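PDB 6M6T: 4-alpha-glucanotransferase from Streptococcus agalactiae, which belongs to the amylomaltase (disproportionating enzyme) family of 4-alpha-glucanotransferases, which are built on a TIM barrel. Local coordinates for residues E137-D142 against V190-F195. Numbering follows the deposited sequence.
Sequences EKWVTD and VTQYFF
Gln192 is the one residue of 190-195 that meets 137-142, and two neighbouring side chains receive it: Trp139 at the amide end and Val140 at the base. The indole presents the rim of its six-membered ring, and Trp139 CH2 lies 3.5 Å from Gln192 OE1. The amide oxygen is thus at the ring's edge, near its plane, where the slightly positive C-H edge probably suits an oxygen better than the pi face would. The two side chains cross at about a right angle, ring and amide planes 59° apart, so they do not stack. Gln192 gets there by a bend at chi2 (-48°), which turns the amide toward the rim of the indole. OE1 itself accepts a hydrogen bond from the backbone N of Gly67; glutamine can therefore sit buried here with its oxygen satisfied.

Nearer the backbones the meeting is purely aliphatic. Val140 places CG1 anti to its backbone N (chi1 179°), 4.0 Å from Gln192 CB, while CG2 lies over one face of the Trp139 ring, toward its rim, 3.6 Å above the plane. On the five-membered ring, NE1 of Trp139 makes a weak hydrogen bond to Glu137 OE1 (3.4 Å), within the type I turn that runs from Glu137 to Val140.

That turn leads into helix 140-152, and the contact sets this end of it against the middle of the long helix 182-208. Phe133 and Leu134 of helix 126-134 also pack on Val140, and the loop residues Val65 and Ala66 touch Trp139 and Gln192 respectively.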
loop_
_atom_site.group_PDB
_atom_site.type_symbol
_atom_site.label_atom_id
_atom_site.label_comp_id
_atom_site.label_asym_id
_atom_site.label_seq_id
_atom_site.Cartn_x
_atom_site.Cartn_y
_atom_site.Cartn_z
ATOM N N GLU A 137 -15.708 13.889 -1.171
ATOM C CA GLU A 137 -14.396 13.779 -0.538
ATOM C C GLU A 137 -14.080 15.162 0.037
ATOM O O GLU A 137 -13.456 16.005 -0.612
ATOM C CB GLU A 137 -13.317 13.309 -1.538
ATOM C CG GLU A 137 -13.787 12.251 -2.522
ATOM C CD GLU A 137 -13.926 10.854 -1.903
ATOM O OE1 GLU A 137 -13.609 10.695 -0.699
ATOM O OE2 GLU A 137 -14.352 9.913 -2.629
ATOM N N LYS A 138 -14.542 15.412 1.261
ATOM C CA LYS A 138 -14.451 16.758 1.818
ATOM C C LYS A 138 -13.038 17.117 2.275
ATOM O O LYS A 138 -12.749 18.301 2.463
ATOM C CB LYS A 138 -15.452 16.908 2.966
ATOM C CG LYS A 138 -16.882 16.614 2.550
ATOM C CD LYS A 138 -17.902 17.368 3.401
ATOM C CE LYS A 138 -19.254 17.393 2.706
ATOM N NZ LYS A 138 -20.429 17.523 3.603
ATOM N N TRP A 139 -12.149 16.126 2.426
ATOM C CA TRP A 139 -10.759 16.296 2.860
ATOM C C TRP A 139 -9.865 16.896 1.795
ATOM O O TRP A 139 -8.674 17.113 2.080
ATOM C CB TRP A 139 -10.150 14.943 3.262
ATOM C CG TRP A 139 -10.262 13.922 2.135
ATOM C CD1 TRP A 139 -11.222 12.951 1.999
ATOM C CD2 TRP A 139 -9.422 13.812 0.965
ATOM N NE1 TRP A 139 -11.015 12.236 0.846
ATOM C CE2 TRP A 139 -9.921 12.743 0.194
ATOM C CE3 TRP A 139 -8.291 14.502 0.508
ATOM C CZ2 TRP A 139 -9.336 12.360 -1.003
ATOM C CZ3 TRP A 139 -7.719 14.121 -0.668
ATOM C CH2 TRP A 139 -8.236 13.058 -1.415
ATOM N N VAL A 140 -10.370 17.120 0.579
ATOM C CA VAL A 140 -9.469 17.366 -0.543
ATOM C C VAL A 140 -8.776 18.709 -0.394
ATOM O O VAL A 140 -7.547 18.783 -0.412
ATOM C CB VAL A 140 -10.204 17.269 -1.890
ATOM C CG1 VAL A 140 -9.239 17.563 -3.017
ATOM C CG2 VAL A 140 -10.773 15.897 -2.087
ATOM N N THR A 141 -9.557 19.777 -0.193
ATOM C CA THR A 141 -9.024 21.134 -0.329
ATOM C C THR A 141 -7.890 21.410 0.655
ATOM O O THR A 141 -6.925 22.095 0.311
ATOM C CB THR A 141 -10.146 22.172 -0.170
ATOM O OG1 THR A 141 -10.646 22.147 1.173
ATOM C CG2 THR A 141 -11.287 21.871 -1.125
ATOM N N ASP A 142 -7.969 20.891 1.882
ATOM C CA ASP A 142 -6.898 21.252 2.806
ATOM C C ASP A 142 -5.651 20.418 2.573
ATOM O O ASP A 142 -4.535 20.893 2.832
ATOM C CB ASP A 142 -7.368 21.190 4.264
ATOM C CG ASP A 142 -7.547 22.614 4.881
ATOM O OD1 ASP A 142 -6.790 23.553 4.499
ATOM O OD2 ASP A 142 -8.453 22.805 5.730
ATOM N N VAL A 190 -7.851 19.263 -8.563
ATOM C CA VAL A 190 -8.277 18.671 -9.819
ATOM C C VAL A 190 -7.527 17.367 -10.067
ATOM O O VAL A 190 -8.103 16.386 -10.554
ATOM C CB VAL A 190 -8.108 19.696 -10.964
ATOM C CG1 VAL A 190 -8.272 19.041 -12.327
ATOM C CG2 VAL A 190 -9.121 20.846 -10.819
ATOM N N THR A 191 -6.243 17.316 -9.716
ATOM C CA THR A 191 -5.547 16.042 -9.858
ATOM C C THR A 191 -6.154 14.983 -8.944
ATOM O O THR A 191 -6.251 13.814 -9.336
ATOM C CB THR A 191 -4.043 16.194 -9.608
ATOM O OG1 THR A 191 -3.804 16.805 -8.330
ATOM C CG2 THR A 191 -3.413 17.031 -10.710
ATOM N N GLN A 192 -6.615 15.362 -7.745
ATOM C CA GLN A 192 -7.307 14.376 -6.911
ATOM C C GLN A 192 -8.611 13.925 -7.568
ATOM O O GLN A 192 -8.976 12.738 -7.495
ATOM C CB GLN A 192 -7.558 14.931 -5.504
ATOM C CG GLN A 192 -6.323 14.924 -4.565
ATOM C CD GLN A 192 -5.559 13.593 -4.547
ATOM O OE1 GLN A 192 -6.072 12.561 -4.102
ATOM N NE2 GLN A 192 -4.316 13.627 -5.016
ATOM N N TYR A 193 -9.307 14.853 -8.239
ATOM C CA TYR A 193 -10.527 14.489 -8.959
ATOM C C TYR A 193 -10.228 13.481 -10.065
ATOM O O TYR A 193 -10.974 12.507 -10.255
ATOM C CB TYR A 193 -11.192 15.739 -9.536
ATOM C CG TYR A 193 -12.272 15.461 -10.575
ATOM C CD1 TYR A 193 -13.566 15.109 -10.191
ATOM C CD2 TYR A 193 -12.001 15.565 -11.944
ATOM C CE1 TYR A 193 -14.553 14.859 -11.140
ATOM C CE2 TYR A 193 -12.985 15.313 -12.894
ATOM C CZ TYR A 193 -14.256 14.960 -12.487
ATOM O OH TYR A 193 -15.232 14.712 -13.424
ATOM N N PHE A 194 -9.132 13.701 -10.796
ATOM C CA PHE A 194 -8.708 12.764 -11.833
ATOM C C PHE A 194 -8.457 11.388 -11.250
ATOM O O PHE A 194 -8.967 10.376 -11.753
ATOM C CB PHE A 194 -7.433 13.260 -12.499
ATOM C CG PHE A 194 -7.642 14.402 -13.400
ATOM C CD1 PHE A 194 -8.826 14.520 -14.114
ATOM C CD2 PHE A 194 -6.659 15.352 -13.557
ATOM C CE1 PHE A 194 -9.029 15.576 -14.958
ATOM C CE2 PHE A 194 -6.856 16.407 -14.390
ATOM C CZ PHE A 194 -8.043 16.524 -15.099
ATOM N N PHE A 195 -7.608 11.336 -10.224
ATOM C CA PHE A 195 -7.335 10.095 -9.522
ATOM C C PHE A 195 -8.615 9.339 -9.240
ATOM O O PHE A 195 -8.771 8.188 -9.647
ATOM C CB PHE A 195 -6.605 10.366 -8.209
ATOM C CG PHE A 195 -5.980 9.145 -7.626
ATOM C CD1 PHE A 195 -6.714 8.298 -6.803
ATOM C CD2 PHE A 195 -4.659 8.818 -7.923
ATOM C CE1 PHE A 195 -6.136 7.152 -6.274
ATOM C CE2 PHE A 195 -4.068 7.679 -7.396
ATOM C CZ PHE A 195 -4.800 6.841 -6.565
#